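Local coordinates for protein poly-beta-hydroxybuterate polymerase (Cupriavidus necator, PDB 5T6O) that probably acts as an acyltransferase that polymerises 3-hydroxybutyryl-CoA into polyhydroxybutyrate, this chain being its catalytic domain of alpha/beta hydrolase fold, at residues Lys112-Ser126 and His138-Phe152. The protein carries 1 engineered substitution. Sequence-based numbering, arbitrary orientation.
Sequences KINVLGFAVGGTIVS and HPAASVTLLTTLLDF. Engineered in segment 112-126: Ala-119 (natural residue Cys).
Thr-148 pushes its side chain into the hollow that Gly-122 leaves at the start of helix 120-134: chi1 (-65°, to OG1) turns the hydroxyl to Gly-122 CA, 3.4 Å from OG1, and the methyl CG2 to Thr-123 N. Gly-122 presents bare backbone to Thr-148 and Leu-145, and Gly-117, on the strand, has no side chain facing the helix. Leu-145 fills the next dip along the helix, CD2 coming 3.4 Å from Ser-126 OG, whose hydroxyl is turned back onto Gly-122 O. Farther out, Thr-123 OG1 donates to Leu-149 O at 2.7 Å, in the carbonyl plane, and ties the helix to the loop.

Strands 113-118 and 142-146 run parallel, 14° apart, with backbone bonds from Ile-113 to Ala-119. Toward the helix, Val-115 lies beside Val-143, though its methyl positions are doubtful because two conformers are deposited. On the opposite face Leu-116 CD1 meets Leu-146 CD1, and the Phe-118 and Leu-146 side chains cross at about a right angle, Phe-118 CD1 3.9 Å from Leu-146 CB. Ala-119, an engineered residue at the helix N-cap position, sets its CB over the centre of the Phe-118 ring, while Thr-147 OG1 sits in plane at its edge. At the far end Ser-142 OG donates to Asn-114 OD1 from above the amide plane, and Lys-112, its chain bent at chi4 (-63°), reaches His-138 O.

This is the beta-alpha-beta crossover at the heart of the alpha/beta hydrolase sheet, the sharp turn after strand 113-118 matching the fold's nucleophile elbow. Strand 40-43 flanks 113-118, helix 120-134 covers the valine face, and helices 308-312 and 348-358 pack on the other.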
ATOM      1  N   LYS A 112      30.315 -17.792 -28.268  1.00 36.40           N
ATOM      2  CA  LYS A 112      29.285 -17.194 -27.429  1.00 35.56           C
ATOM      3  C   LYS A 112      29.698 -15.787 -27.024  1.00 37.38           C
ATOM      4  O   LYS A 112      30.891 -15.486 -26.882  1.00 30.90           O
ATOM      5  CB  LYS A 112      29.022 -18.035 -26.168  1.00 33.47           C
ATOM      6  CG  LYS A 112      28.513 -19.449 -26.456  1.00 42.77           C
ATOM      7  CD  LYS A 112      28.186 -20.198 -25.171  1.00 49.16           C
ATOM      8  CE  LYS A 112      27.830 -21.659 -25.440  1.00 49.70           C
ATOM      9  NZ  LYS A 112      26.609 -21.786 -26.276  1.00 54.57           N
ATOM     10  N   ILE A 113      28.690 -14.930 -26.830  1.00 33.72           N
ATOM     11  CA  ILE A 113      28.876 -13.565 -26.361  1.00 29.14           C
ATOM     12  C   ILE A 113      28.065 -13.369 -25.086  1.00 31.05           C
ATOM     13  O   ILE A 113      27.145 -14.129 -24.772  1.00 29.78           O
ATOM     14  CB  ILE A 113      28.469 -12.519 -27.427  1.00 28.22           C
ATOM     15  CG1 ILE A 113      26.949 -12.533 -27.658  1.00 26.15           C
ATOM     16  CG2 ILE A 113      29.236 -12.757 -28.735  1.00 29.81           C
ATOM     17  CD1 ILE A 113      26.464 -11.472 -28.653  1.00 29.23           C
ATOM     18  N   ASN A 114      28.422 -12.337 -24.337  1.00 25.34           N
ATOM     19  CA  ASN A 114      27.592 -11.902 -23.226  1.00 26.40           C
ATOM     20  C   ASN A 114      26.588 -10.884 -23.736  1.00 27.13           C
ATOM     21  O   ASN A 114      26.873 -10.122 -24.665  1.00 26.52           O
ATOM     22  CB  ASN A 114      28.450 -11.303 -22.115  1.00 25.53           C
ATOM     23  CG  ASN A 114      29.253 -12.358 -21.390  1.00 30.52           C
ATOM     24  OD1 ASN A 114      28.765 -13.466 -21.152  1.00 32.48           O
ATOM     25  ND2 ASN A 114      30.489 -12.034 -21.052  1.00 29.49           N
ATOM     26  N   VAL A 115      25.385 -10.894 -23.162  0.50 26.19           N
ATOM     27  CA  VAL A 115      24.386  -9.913 -23.565  0.50 26.15           C
ATOM     28  C   VAL A 115      23.811  -9.220 -22.338  0.50 27.99           C
ATOM     29  O   VAL A 115      23.788  -9.764 -21.229  0.50 26.24           O
ATOM     30  CB  VAL A 115      23.247 -10.519 -24.424  0.50 28.18           C
ATOM     31  CG1 VAL A 115      23.805 -11.357 -25.572  0.50 29.35           C
ATOM     32  CG2 VAL A 115      22.283 -11.314 -23.568  0.50 25.30           C
ATOM     33  N   LEU A 116      23.352  -7.994 -22.554  1.00 23.73           N
ATOM     34  CA  LEU A 116      22.739  -7.167 -21.530  1.00 23.81           C
ATOM     35  C   LEU A 116      21.494  -6.520 -22.123  1.00 23.06           C
ATOM     36  O   LEU A 116      21.486  -6.117 -23.292  1.00 23.87           O
ATOM     37  CB  LEU A 116      23.713  -6.086 -21.010  1.00 24.24           C
ATOM     38  CG  LEU A 116      23.205  -4.971 -20.082  1.00 26.55           C
ATOM     39  CD1 LEU A 116      24.374  -4.416 -19.253  1.00 24.68           C
ATOM     40  CD2 LEU A 116      22.514  -3.820 -20.840  1.00 24.65           C
ATOM     41  N   GLY A 117      20.444  -6.441 -21.319  1.00 23.87           N
ATOM     42  CA  GLY A 117      19.286  -5.639 -21.664  1.00 24.11           C
ATOM     43  C   GLY A 117      18.970  -4.685 -20.533  1.00 24.55           C
ATOM     44  O   GLY A 117      19.270  -4.952 -19.371  1.00 27.50           O
ATOM     45  N   PHE A 118      18.375  -3.544 -20.894  1.00 21.18           N
ATOM     46  CA  PHE A 118      17.921  -2.549 -19.921  1.00 21.07           C
ATOM     47  C   PHE A 118      16.467  -2.216 -20.219  1.00 25.90           C
ATOM     48  O   PHE A 118      16.140  -1.849 -21.350  1.00 23.50           O
ATOM     49  CB  PHE A 118      18.778  -1.277 -19.974  1.00 21.78           C
ATOM     50  CG  PHE A 118      18.254  -0.157 -19.096  1.00 25.30           C
ATOM     51  CD1 PHE A 118      17.989  -0.380 -17.755  1.00 30.04           C
ATOM     52  CD2 PHE A 118      18.046   1.114 -19.605  1.00 28.25           C
ATOM     53  CE1 PHE A 118      17.525   0.634 -16.940  1.00 26.53           C
ATOM     54  CE2 PHE A 118      17.571   2.136 -18.794  1.00 27.82           C
ATOM     55  CZ  PHE A 118      17.312   1.897 -17.459  1.00 26.20           C
ATOM     56  N   ALA A 119      15.597  -2.362 -19.218  1.00 23.68           N
ATOM     57  CA  ALA A 119      14.173  -1.982 -19.345  1.00 22.55           C
ATOM     58  C   ALA A 119      13.572  -2.796 -20.488  1.00 21.92           C
ATOM     59  O   ALA A 119      13.794  -4.016 -20.549  1.00 23.31           O
ATOM     60  CB  ALA A 119      14.062  -0.477 -19.495  1.00 22.85           C
ATOM     61  N   VAL A 120      12.832  -2.189 -21.420  1.00 25.51           N
ATOM     62  CA  VAL A 120      12.228  -3.008 -22.468  1.00 22.09           C
ATOM     63  C   VAL A 120      13.293  -3.689 -23.331  1.00 26.83           C
ATOM     64  O   VAL A 120      13.021  -4.736 -23.928  1.00 25.86           O
ATOM     65  CB  VAL A 120      11.245  -2.184 -23.333  1.00 20.23           C
ATOM     66  CG1 VAL A 120      11.981  -1.191 -24.227  1.00 23.35           C
ATOM     67  CG2 VAL A 120      10.387  -3.134 -24.161  1.00 22.85           C
ATOM     68  N   GLY A 121      14.519  -3.140 -23.383  1.00 23.46           N
ATOM     69  CA  GLY A 121      15.611  -3.868 -24.019  1.00 22.22           C
ATOM     70  C   GLY A 121      15.831  -5.240 -23.404  1.00 24.46           C
ATOM     71  O   GLY A 121      16.176  -6.196 -24.107  1.00 24.11           O
ATOM     72  N   GLY A 122      15.611  -5.363 -22.095  1.00 23.05           N
ATOM     73  CA  GLY A 122      15.759  -6.656 -21.455  1.00 25.10           C
ATOM     74  C   GLY A 122      14.638  -7.603 -21.823  1.00 25.86           C
ATOM     75  O   GLY A 122      14.860  -8.810 -21.989  1.00 26.19           O
ATOM     76  N   THR A 123      13.416  -7.069 -21.937  1.00 23.97           N
ATOM     77  CA  THR A 123      12.293  -7.876 -22.399  1.00 22.68           C
ATOM     78  C   THR A 123      12.529  -8.336 -23.831  1.00 24.23           C
ATOM     79  O   THR A 123      12.331  -9.510 -24.161  1.00 24.24           O
ATOM     80  CB  THR A 123      10.993  -7.070 -22.301  1.00 23.58           C
ATOM     81  OG1 THR A 123      10.918  -6.426 -21.020  1.00 26.07           O
ATOM     82  CG2 THR A 123       9.778  -7.975 -22.493  1.00 25.28           C
ATOM     83  N   ILE A 124      12.964  -7.409 -24.688  1.00 24.43           N
ATOM     84  CA  ILE A 124      13.281  -7.730 -26.077  1.00 26.04           C
ATOM     85  C   ILE A 124      14.376  -8.785 -26.147  1.00 30.56           C
ATOM     86  O   ILE A 124      14.242  -9.799 -26.844  1.00 27.62           O
ATOM     87  CB  ILE A 124      13.688  -6.452 -26.832  1.00 25.19           C
ATOM     88  CG1 ILE A 124      12.469  -5.560 -27.068  1.00 24.58           C
ATOM     89  CG2 ILE A 124      14.379  -6.798 -28.157  1.00 25.64           C
ATOM     90  CD1 ILE A 124      12.819  -4.100 -27.473  1.00 25.49           C
ATOM     91  N   VAL A 125      15.488  -8.563 -25.442  1.00 25.32           N
ATOM     92  CA  VAL A 125      16.595  -9.484 -25.651  1.00 26.94           C
ATOM     93  C   VAL A 125      16.281 -10.851 -25.050  1.00 28.54           C
ATOM     94  O   VAL A 125      16.703 -11.881 -25.592  1.00 27.12           O
ATOM     95  CB  VAL A 125      17.921  -8.902 -25.133  1.00 32.60           C
ATOM     96  CG1 VAL A 125      18.074  -9.090 -23.623  1.00 29.73           C
ATOM     97  CG2 VAL A 125      19.053  -9.557 -25.901  1.00 37.36           C
ATOM     98  N   SER A 126      15.499 -10.898 -23.968  1.00 26.61           N
ATOM     99  CA  SER A 126      15.103 -12.192 -23.413  1.00 26.95           C
ATOM    100  C   SER A 126      14.206 -12.950 -24.381  1.00 28.80           C
ATOM    101  O   SER A 126      14.349 -14.170 -24.548  1.00 27.44           O
ATOM    102  CB  SER A 126      14.399 -12.000 -22.067  1.00 26.19           C
ATOM    103  OG  SER A 126      15.280 -11.390 -21.133  1.00 25.87           O
ATOM    104  N   HIS A 138      22.178 -21.237 -29.269  1.00 34.74           N
ATOM    105  CA  HIS A 138      22.553 -20.776 -27.933  1.00 33.81           C
ATOM    106  C   HIS A 138      23.764 -19.861 -28.059  1.00 39.37           C
ATOM    107  O   HIS A 138      24.890 -20.234 -27.703  1.00 38.37           O
ATOM    108  CB  HIS A 138      22.829 -21.973 -27.022  1.00 34.55           C
ATOM    109  CG  HIS A 138      21.698 -22.954 -26.979  1.00 37.85           C
ATOM    110  ND1 HIS A 138      20.599 -22.786 -26.164  1.00 35.79           N
ATOM    111  CD2 HIS A 138      21.471 -24.089 -27.683  1.00 44.82           C
ATOM    112  CE1 HIS A 138      19.761 -23.792 -26.341  1.00 37.00           C
ATOM    113  NE2 HIS A 138      20.262 -24.593 -27.265  1.00 41.22           N
ATOM    114  N   PRO A 139      23.564 -18.638 -28.565  1.00 35.17           N
ATOM    115  CA  PRO A 139      24.707 -17.751 -28.820  1.00 28.70           C
ATOM    116  C   PRO A 139      25.193 -16.976 -27.605  1.00 31.07           C
ATOM    117  O   PRO A 139      26.195 -16.260 -27.729  1.00 32.64           O
ATOM    118  CB  PRO A 139      24.158 -16.789 -29.884  1.00 32.80           C
ATOM    119  CG  PRO A 139      22.700 -16.674 -29.531  1.00 33.72           C
ATOM    120  CD  PRO A 139      22.301 -18.070 -29.071  1.00 35.10           C
ATOM    121  N   ALA A 140      24.523 -17.071 -26.456  1.00 29.11           N
ATOM    122  CA  ALA A 140      24.850 -16.263 -25.285  1.00 28.57           C
ATOM    123  C   ALA A 140      25.533 -17.111 -24.223  1.00 31.76           C
ATOM    124  O   ALA A 140      25.067 -18.210 -23.901  1.00 32.19           O
ATOM    125  CB  ALA A 140      23.598 -15.604 -24.696  1.00 29.66           C
ATOM    126  N   ALA A 141      26.636 -16.581 -23.677  1.00 27.91           N
ATOM    127  CA  ALA A 141      27.298 -17.184 -22.529  1.00 33.36           C
ATOM    128  C   ALA A 141      26.590 -16.827 -21.231  1.00 32.75           C
ATOM    129  O   ALA A 141      26.535 -17.645 -20.305  1.00 29.99           O
ATOM    130  CB  ALA A 141      28.761 -16.731 -22.466  1.00 34.52           C
ATOM    131  N   SER A 142      26.037 -15.620 -21.162  1.00 27.35           N
ATOM    132  CA  SER A 142      25.378 -15.118 -19.970  1.00 28.16           C
ATOM    133  C   SER A 142      24.495 -13.956 -20.391  1.00 31.01           C
ATOM    134  O   SER A 142      24.653 -13.404 -21.481  1.00 28.46           O
ATOM    135  CB  SER A 142      26.394 -14.679 -18.912  1.00 25.82           C
ATOM    136  OG  SER A 142      26.924 -13.399 -19.224  1.00 28.17           O
ATOM    137  N   VAL A 143      23.561 -13.596 -19.511  1.00 31.32           N
ATOM    138  CA  VAL A 143      22.592 -12.535 -19.747  1.00 25.76           C
ATOM    139  C   VAL A 143      22.561 -11.644 -18.517  1.00 28.43           C
ATOM    140  O   VAL A 143      22.520 -12.147 -17.389  1.00 26.86           O
ATOM    141  CB  VAL A 143      21.183 -13.100 -20.022  1.00 24.79           C
ATOM    142  CG1 VAL A 143      20.163 -11.965 -20.136  1.00 30.62           C
ATOM    143  CG2 VAL A 143      21.193 -13.950 -21.293  1.00 32.48           C
ATOM    144  N   THR A 144      22.581 -10.330 -18.731  1.00 26.21           N
ATOM    145  CA  THR A 144      22.388  -9.352 -17.669  1.00 24.91           C
ATOM    146  C   THR A 144      21.086  -8.609 -17.945  1.00 26.70           C
ATOM    147  O   THR A 144      20.946  -7.960 -18.988  1.00 24.29           O
ATOM    148  CB  THR A 144      23.570  -8.381 -17.596  1.00 25.06           C
ATOM    149  OG1 THR A 144      24.770  -9.112 -17.297  1.00 26.66           O
ATOM    150  CG2 THR A 144      23.345  -7.319 -16.516  1.00 22.99           C
ATOM    151  N   LEU A 145      20.145  -8.687 -17.007  1.00 23.12           N
ATOM    152  CA  LEU A 145      18.857  -8.003 -17.120  1.00 22.85           C
ATOM    153  C   LEU A 145      18.845  -6.849 -16.125  1.00 23.05           C
ATOM    154  O   LEU A 145      18.669  -7.060 -14.926  1.00 26.84           O
ATOM    155  CB  LEU A 145      17.715  -8.977 -16.847  1.00 25.66           C
ATOM    156  CG  LEU A 145      17.580 -10.135 -17.842  1.00 25.26           C
ATOM    157  CD1 LEU A 145      16.375 -11.015 -17.462  1.00 27.05           C
ATOM    158  CD2 LEU A 145      17.432  -9.604 -19.275  1.00 26.03           C
ATOM    159  N   LEU A 146      19.042  -5.628 -16.618  1.00 21.99           N
ATOM    160  CA  LEU A 146      18.958  -4.446 -15.777  1.00 26.82           C
ATOM    161  C   LEU A 146      17.533  -3.904 -15.826  1.00 24.86           C
ATOM    162  O   LEU A 146      17.047  -3.538 -16.905  1.00 23.68           O
ATOM    163  CB  LEU A 146      19.946  -3.374 -16.236  1.00 21.61           C
ATOM    164  CG  LEU A 146      21.417  -3.790 -16.326  1.00 20.79           C
ATOM    165  CD1 LEU A 146      22.260  -2.563 -16.676  1.00 23.62           C
ATOM    166  CD2 LEU A 146      21.912  -4.413 -15.019  1.00 20.65           C
ATOM    167  N   THR A 147      16.857  -3.879 -14.674  1.00 21.80           N
ATOM    168  CA  THR A 147      15.573  -3.187 -14.557  1.00 21.52           C
ATOM    169  C   THR A 147      14.593  -3.663 -15.631  1.00 24.38           C
ATOM    170  O   THR A 147      13.990  -2.874 -16.361  1.00 24.73           O
ATOM    171  CB  THR A 147      15.807  -1.674 -14.632  1.00 31.68           C
ATOM    172  OG1 THR A 147      16.868  -1.351 -13.736  1.00 34.45           O
ATOM    173  CG2 THR A 147      14.587  -0.885 -14.210  1.00 30.44           C
ATOM    174  N   THR A 148      14.429  -4.979 -15.723  1.00 26.04           N
ATOM    175  CA  THR A 148      13.683  -5.600 -16.816  1.00 23.21           C
ATOM    176  C   THR A 148      12.391  -6.219 -16.301  1.00 26.09           C
ATOM    177  O   THR A 148      12.403  -6.951 -15.309  1.00 24.21           O
ATOM    178  CB  THR A 148      14.541  -6.673 -17.487  1.00 25.19           C
ATOM    179  OG1 THR A 148      15.674  -6.049 -18.096  1.00 25.14           O
ATOM    180  CG2 THR A 148      13.737  -7.476 -18.525  1.00 27.90           C
ATOM    181  N   LEU A 149      11.282  -5.945 -16.981  1.00 23.04           N
ATOM    182  CA  LEU A 149      10.034  -6.646 -16.708  1.00 25.08           C
ATOM    183  C   LEU A 149       9.947  -7.878 -17.600  1.00 26.97           C
ATOM    184  O   LEU A 149      10.049  -7.771 -18.827  1.00 28.13           O
ATOM    185  CB  LEU A 149       8.831  -5.732 -16.946  1.00 25.03           C
ATOM    186  CG  LEU A 149       8.674  -4.593 -15.938  1.00 25.23           C
ATOM    187  CD1 LEU A 149       7.584  -3.604 -16.411  1.00 30.63           C
ATOM    188  CD2 LEU A 149       8.347  -5.158 -14.554  1.00 25.90           C
ATOM    189  N   LEU A 150       9.796  -9.044 -16.978  1.00 25.94           N
ATOM    190  CA  LEU A 150       9.354 -10.253 -17.656  1.00 26.21           C
ATOM    191  C   LEU A 150       7.987 -10.699 -17.159  1.00 30.41           C
ATOM    192  O   LEU A 150       7.098 -11.036 -17.963  1.00 27.31           O
ATOM    193  CB  LEU A 150      10.377 -11.383 -17.456  1.00 31.52           C
ATOM    194  CG  LEU A 150      11.791 -11.127 -17.983  1.00 28.26           C
ATOM    195  CD1 LEU A 150      12.681 -12.342 -17.704  1.00 24.35           C
ATOM    196  CD2 LEU A 150      11.793 -10.765 -19.475  1.00 28.42           C
ATOM    197  N   ASP A 151       7.797 -10.693 -15.839  1.00 28.25           N
ATOM    198  CA  ASP A 151       6.490 -10.880 -15.213  1.00 31.99           C
ATOM    199  C   ASP A 151       5.926  -9.497 -14.916  1.00 28.17           C
ATOM    200  O   ASP A 151       6.500  -8.744 -14.125  1.00 28.06           O
ATOM    201  CB  ASP A 151       6.624 -11.717 -13.937  1.00 30.50           C
ATOM    202  CG  ASP A 151       5.286 -12.045 -13.284  1.00 36.68           C
ATOM    203  OD1 ASP A 151       4.254 -11.396 -13.580  1.00 34.84           O
ATOM    204  OD2 ASP A 151       5.285 -12.966 -12.440  1.00 35.93           O
ATOM    205  N   PHE A 152       4.816  -9.151 -15.569  1.00 25.81           N
ATOM    206  CA  PHE A 152       4.253  -7.813 -15.480  1.00 29.73           C
ATOM    207  C   PHE A 152       3.120  -7.727 -14.460  1.00 29.82           C
ATOM    208  O   PHE A 152       2.370  -6.741 -14.450  1.00 29.55           O
ATOM    209  CB  PHE A 152       3.779  -7.349 -16.873  1.00 31.23           C
ATOM    210  CG  PHE A 152       4.910  -7.068 -17.854  1.00 29.12           C
ATOM    211  CD1 PHE A 152       5.692  -8.105 -18.355  1.00 26.52           C
ATOM    212  CD2 PHE A 152       5.168  -5.777 -18.293  1.00 30.44           C
ATOM    213  CE1 PHE A 152       6.731  -7.853 -19.252  1.00 26.31           C
ATOM    214  CE2 PHE A 152       6.210  -5.510 -19.194  1.00 26.87           C
ATOM    215  CZ  PHE A 152       6.983  -6.548 -19.675  1.00 26.28           C
TER
HETATM  216  O   HOH W   1      25.802 -10.728 -19.365  1.00 27.17           O
HETATM  217  O   HOH W   2      11.135  -3.727 -18.893  1.00 34.09           O